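Local coordinates for TraI domain-containing protein (Salmonella typhi, PDB 2IPQ) that is of unknown function, this chain being its C-terminal domain, but is probably related to TraI-type conjugal transfer nickase/helicase proteins and may serve in DNA transfer, at residues N27-F41 / G122-I134. Numbering follows the deposited sequence. Where two conformers were deposited one is given.
Sequences NTADACVHLTCGFVF and GNFPDDSLFLKVI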
loop_
_atom_site.group_PDB
_atom_site.type_symbol
_atom_site.label_atom_id
_atom_site.label_comp_id
_atom_site.label_asym_id
_atom_site.label_seq_id
_atom_site.Cartn_x
_atom_site.Cartn_y
_atom_site.Cartn_z
ATOM N N ASN A 27 5.739 6.945 -3.516
ATOM C CA ASN A 27 7.003 6.950 -4.252
ATOM C C ASN A 27 8.003 7.930 -3.704
ATOM O O ASN A 27 8.856 8.466 -4.428
ATOM C CB ASN A 27 6.763 7.236 -5.732
ATOM C CG ASN A 27 6.181 6.063 -6.452
ATOM O OD1 ASN A 27 6.020 4.977 -5.874
ATOM N ND2 ASN A 27 5.840 6.262 -7.720
ATOM N N THR A 28 7.896 8.172 -2.407
ATOM C CA THR A 28 8.688 9.182 -1.733
ATOM C C THR A 28 9.400 8.442 -0.616
ATOM O O THR A 28 8.950 7.378 -0.206
ATOM C CB THR A 28 7.763 10.263 -1.156
ATOM O OG1 THR A 28 7.678 11.355 -2.086
ATOM C CG2 THR A 28 8.286 10.800 0.158
ATOM N N ALA A 29 10.511 8.996 -0.142
ATOM C CA ALA A 29 11.269 8.424 0.957
ATOM C C ALA A 29 10.378 8.219 2.183
ATOM O O ALA A 29 10.686 7.398 3.034
ATOM C CB ALA A 29 12.470 9.341 1.305
ATOM N N ASP A 30 9.278 8.967 2.273
ATOM C CA ASP A 30 8.472 8.993 3.495
ATOM C C ASP A 30 7.074 8.382 3.264
ATOM O O ASP A 30 6.258 8.309 4.180
ATOM C CB ASP A 30 8.357 10.425 4.033
ATOM C CG ASP A 30 9.684 10.939 4.636
ATOM O OD1 ASP A 30 10.165 10.333 5.621
ATOM O OD2 ASP A 30 10.250 11.948 4.136
ATOM N N ALA A 31 6.802 7.928 2.044
ATOM C CA ALA A 31 5.455 7.476 1.691
ATOM C C ALA A 31 5.225 6.042 2.188
ATOM O O ALA A 31 6.174 5.271 2.351
ATOM C CB ALA A 31 5.268 7.562 0.180
ATOM N N CYS A 32 3.967 5.686 2.419
ATOM C CA CYS A 32 3.618 4.307 2.739
ATOM C C CYS A 32 3.262 3.493 1.496
ATOM O O CYS A 32 3.184 2.258 1.552
ATOM C CB CYS A 32 2.471 4.252 3.754
ATOM S SG CYS A 32 2.985 4.811 5.378
ATOM N N VAL A 33 3.042 4.195 0.386
ATOM C CA VAL A 33 2.638 3.573 -0.854
ATOM C C VAL A 33 3.749 3.737 -1.874
ATOM O O VAL A 33 4.289 4.847 -2.057
ATOM C CB VAL A 33 1.287 4.145 -1.398
ATOM C CG1 VAL A 33 0.812 3.328 -2.640
ATOM C CG2 VAL A 33 0.173 4.086 -0.295
ATOM N N HIS A 34 4.098 2.624 -2.524
ATOM C CA HIS A 34 5.142 2.603 -3.534
ATOM C C HIS A 34 4.761 1.725 -4.710
ATOM O O HIS A 34 4.349 0.572 -4.543
ATOM C CB HIS A 34 6.432 2.110 -2.907
ATOM C CG HIS A 34 7.048 3.112 -1.988
ATOM N ND1 HIS A 34 8.010 4.018 -2.407
ATOM C CD2 HIS A 34 6.826 3.371 -0.674
ATOM C CE1 HIS A 34 8.352 4.789 -1.389
ATOM N NE2 HIS A 34 7.648 4.418 -0.329
ATOM N N LEU A 35 4.890 2.260 -5.912
ATOM C CA LEU A 35 4.678 1.471 -7.131
ATOM C C LEU A 35 5.915 0.655 -7.475
ATOM O O LEU A 35 7.044 1.169 -7.385
ATOM C CB LEU A 35 4.354 2.402 -8.293
ATOM C CG LEU A 35 2.864 2.748 -8.355
ATOM C CD1 LEU A 35 2.523 3.810 -7.332
ATOM C CD2 LEU A 35 2.423 3.142 -9.763
ATOM N N THR A 36 5.712 -0.600 -7.875
ATOM C CA THR A 36 6.832 -1.476 -8.220
ATOM C C THR A 36 6.470 -2.623 -9.139
ATOM O O THR A 36 5.692 -3.479 -8.776
ATOM C CB THR A 36 7.469 -2.110 -6.974
ATOM O OG1 THR A 36 7.623 -1.111 -5.950
ATOM C CG2 THR A 36 8.846 -2.687 -7.321
ATOM N N CYS A 37 7.035 -2.613 -10.341
ATOM C CA CYS A 37 6.996 -3.755 -11.267
ATOM C C CYS A 37 5.626 -4.408 -11.425
ATOM O O CYS A 37 5.534 -5.637 -11.427
ATOM C CB CYS A 37 8.021 -4.809 -10.854
ATOM S SG CYS A 37 9.729 -4.250 -10.967
ATOM N N GLY A 38 4.576 -3.590 -11.552
ATOM C CA GLY A 38 3.246 -4.085 -11.863
ATOM C C GLY A 38 2.335 -4.046 -10.661
ATOM O O GLY A 38 1.169 -4.409 -10.757
ATOM N N PHE A 39 2.867 -3.602 -9.528
ATOM C CA PHE A 39 2.160 -3.699 -8.259
ATOM C C PHE A 39 2.214 -2.400 -7.477
ATOM O O PHE A 39 3.143 -1.580 -7.647
ATOM C CB PHE A 39 2.741 -4.842 -7.413
ATOM C CG PHE A 39 2.395 -6.203 -7.941
ATOM C CD1 PHE A 39 1.131 -6.731 -7.739
ATOM C CD2 PHE A 39 3.326 -6.947 -8.652
ATOM C CE1 PHE A 39 0.793 -7.991 -8.236
ATOM C CE2 PHE A 39 3.009 -8.195 -9.151
ATOM C CZ PHE A 39 1.744 -8.720 -8.942
ATOM N N VAL A 40 1.216 -2.209 -6.622
ATOM C CA VAL A 40 1.281 -1.169 -5.621
ATOM C C VAL A 40 1.623 -1.815 -4.289
ATOM O O VAL A 40 0.906 -2.660 -3.823
ATOM C CB VAL A 40 -0.043 -0.413 -5.528
ATOM C CG1 VAL A 40 0.030 0.688 -4.410
ATOM C CG2 VAL A 40 -0.387 0.221 -6.918
ATOM N N PHE A 41 2.729 -1.414 -3.679
ATOM C CA PHE A 41 3.061 -1.893 -2.351
ATOM C C PHE A 41 2.501 -0.947 -1.298
ATOM O O PHE A 41 2.773 0.246 -1.309
ATOM C CB PHE A 41 4.585 -1.992 -2.198
ATOM C CG PHE A 41 5.046 -2.339 -0.812
ATOM C CD1 PHE A 41 5.114 -3.665 -0.402
ATOM C CD2 PHE A 41 5.444 -1.340 0.081
ATOM C CE1 PHE A 41 5.550 -4.000 0.886
ATOM C CE2 PHE A 41 5.884 -1.669 1.378
ATOM C CZ PHE A 41 5.937 -2.995 1.772
ATOM N N GLY A 122 -5.176 2.957 -17.624
ATOM C CA GLY A 122 -3.774 2.555 -17.760
ATOM C C GLY A 122 -2.843 3.709 -17.435
ATOM O O GLY A 122 -1.852 3.938 -18.128
ATOM N N ASN A 123 -3.164 4.440 -16.369
ATOM C CA ASN A 123 -2.700 5.822 -16.204
ATOM C C ASN A 123 -2.088 6.078 -14.827
ATOM O O ASN A 123 -2.791 6.492 -13.900
ATOM C CB ASN A 123 -3.859 6.797 -16.446
ATOM C CG ASN A 123 -3.417 8.246 -16.436
ATOM O OD1 ASN A 123 -3.399 8.911 -17.476
ATOM N ND2 ASN A 123 -3.056 8.748 -15.261
ATOM N N PHE A 124 -0.783 5.838 -14.698
ATOM C CA PHE A 124 -0.137 5.844 -13.389
ATOM C C PHE A 124 1.253 6.488 -13.310
ATOM O O PHE A 124 1.935 6.665 -14.321
ATOM C CB PHE A 124 -0.133 4.450 -12.750
ATOM C CG PHE A 124 0.052 3.311 -13.728
ATOM C CD1 PHE A 124 -1.046 2.718 -14.347
ATOM C CD2 PHE A 124 1.318 2.820 -14.015
ATOM C CE1 PHE A 124 -0.885 1.667 -15.238
ATOM C CE2 PHE A 124 1.482 1.767 -14.909
ATOM C CZ PHE A 124 0.383 1.194 -15.518
ATOM N N PRO A 125 1.667 6.847 -12.085
ATOM C CA PRO A 125 3.046 7.280 -11.792
ATOM C C PRO A 125 4.106 6.260 -12.181
ATOM O O PRO A 125 3.803 5.084 -12.382
ATOM C CB PRO A 125 3.047 7.486 -10.268
ATOM C CG PRO A 125 1.766 6.869 -9.762
ATOM C CD PRO A 125 0.799 6.874 -10.893
ATOM N N ASP A 126 5.348 6.711 -12.283
ATOM C CA ASP A 126 6.461 5.801 -12.484
ATOM C C ASP A 126 6.676 4.953 -11.238
ATOM O O ASP A 126 6.049 5.203 -10.206
ATOM C CB ASP A 126 7.714 6.582 -12.815
ATOM C CG ASP A 126 7.607 7.281 -14.132
ATOM O OD1 ASP A 126 7.246 6.615 -15.129
ATOM O OD2 ASP A 126 7.871 8.498 -14.170
ATOM N N ASP A 127 7.551 3.953 -11.332
ATOM C CA ASP A 127 7.869 3.097 -10.170
ATOM C C ASP A 127 8.624 3.878 -9.106
ATOM O O ASP A 127 9.160 4.934 -9.397
ATOM C CB ASP A 127 8.707 1.903 -10.618
ATOM C CG ASP A 127 7.876 0.817 -11.290
ATOM O OD1 ASP A 127 6.610 0.883 -11.277
ATOM O OD2 ASP A 127 8.509 -0.114 -11.836
ATOM N N SER A 128 8.663 3.363 -7.882
ATOM C CA SER A 128 9.378 4.040 -6.794
ATOM C C SER A 128 10.876 3.999 -7.051
ATOM O O SER A 128 11.399 3.011 -7.587
ATOM C CB SER A 128 9.108 3.362 -5.449
ATOM O OG SER A 128 9.746 4.088 -4.421
ATOM N N LEU A 129 11.568 5.061 -6.664
ATOM C CA LEU A 129 13.036 5.081 -6.778
ATOM C C LEU A 129 13.712 4.513 -5.515
ATOM O O LEU A 129 14.927 4.288 -5.487
ATOM C CB LEU A 129 13.526 6.495 -7.047
ATOM C CG LEU A 129 13.234 7.121 -8.414
ATOM C CD1 LEU A 129 13.745 8.568 -8.367
ATOM C CD2 LEU A 129 13.945 6.362 -9.536
ATOM N N PHE A 130 12.902 4.285 -4.490
ATOM C CA PHE A 130 13.360 4.110 -3.109
ATOM C C PHE A 130 13.130 2.684 -2.559
ATOM O O PHE A 130 13.856 2.212 -1.672
ATOM C CB PHE A 130 12.651 5.143 -2.230
ATOM C CG PHE A 130 12.994 6.581 -2.605
ATOM C CD1 PHE A 130 12.115 7.353 -3.341
ATOM C CD2 PHE A 130 14.191 7.135 -2.223
ATOM C CE1 PHE A 130 12.431 8.659 -3.683
ATOM C CE2 PHE A 130 14.512 8.444 -2.556
ATOM C CZ PHE A 130 13.634 9.201 -3.286
ATOM N N LEU A 131 12.127 1.998 -3.098
ATOM C CA LEU A 131 11.714 0.711 -2.558
ATOM C C LEU A 131 12.258 -0.422 -3.397
ATOM O O LEU A 131 12.159 -0.404 -4.622
ATOM C CB LEU A 131 10.210 0.629 -2.574
ATOM C CG LEU A 131 9.606 -0.589 -1.909
ATOM C CD1 LEU A 131 9.349 -0.225 -0.442
ATOM C CD2 LEU A 131 8.341 -0.893 -2.632
ATOM N N LYS A 132 12.814 -1.419 -2.727
ATOM C CA LYS A 132 13.216 -2.676 -3.342
ATOM C C LYS A 132 12.406 -3.800 -2.676
ATOM O O LYS A 132 12.442 -3.940 -1.457
ATOM C CB LYS A 132 14.723 -2.880 -3.080
ATOM C CG LYS A 132 15.388 -3.990 -3.874
ATOM C CD LYS A 132 16.248 -4.859 -2.976
ATOM C CE LYS A 132 17.706 -4.422 -2.921
ATOM N NZ LYS A 132 18.513 -5.391 -2.088
ATOM N N VAL A 133 11.682 -4.587 -3.465
ATOM C CA VAL A 133 10.937 -5.733 -2.957
ATOM C C VAL A 133 11.891 -6.907 -2.859
ATOM O O VAL A 133 12.679 -7.145 -3.764
ATOM C CB VAL A 133 9.757 -6.097 -3.918
ATOM C CG1 VAL A 133 8.926 -7.338 -3.412
ATOM C CG2 VAL A 133 8.855 -4.873 -4.114
ATOM N N ILE A 134 11.837 -7.651 -1.765
ATOM C CA ILE A 134 12.608 -8.897 -1.717
ATOM C C ILE A 134 11.876 -10.078 -2.365
ATOM O O ILE A 134 10.763 -10.430 -1.955
ATOM C CB ILE A 134 13.035 -9.272 -0.288
ATOM C CG1 ILE A 134 13.463 -8.026 0.500
ATOM C CG2 ILE A 134 14.167 -10.295 -0.342
ATOM C CD1 ILE A 134 14.677 -7.385 -0.012
HETATM O O HOH W 1 10.475 7.733 -6.357
#
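Phe124 and Pro125 reach residues 27-41 through Leu35, whose CD2 lies 3.8 Å from Pro125 CG; the leucine and proline side chains cross at about a right angle, and Met115 adjoins both Leu35 and Phe124. The Asp126 carbonyl receives a weak bond from Asn27 ND2, bent to 119° at the hydrogen. The same amide is anchored at its other end, because Asn27 OD1 accepts Leu35 N at 2.9 Å in the carbonyl plane. Asp127 OD2 accepts Cys37 N, inside the type I' turn Thr36-Phe39, at 3.3 Å from above the carboxylate plane. A backbone bond follows at Ser128, where N donates to Leu35 O almost straight (2.8 Å). This bond ties the connection to the edge of the five-stranded antiparallel sheet of the TraI C-terminal domain: 33-36 and 131-133 are its outermost strands, and their axes are inclined at 61°. Ser128 OG, turned anti to its own N (chi1 -176°), forms a hydrogen bond of 2.7 Å with His34 ND1 near the imidazole plane. It also accepts Phe130 N, forming an ST turn, while His34 NE2 donates to Ala31 O; the imidazole is thus held at both nitrogens. One water bridges Asn27 O and Leu129 N. The Phe130 ring presents its edge to Asn27 O and one face to Ala29 N. Leu131 CD2 wedges among His34 CB, Phe41 CB and Thr36 OG1, the last at 3.4 Å. Val133 CG2 meets Thr36 CG2 at 3.9 Å, the two side chains running past each other in opposite directions.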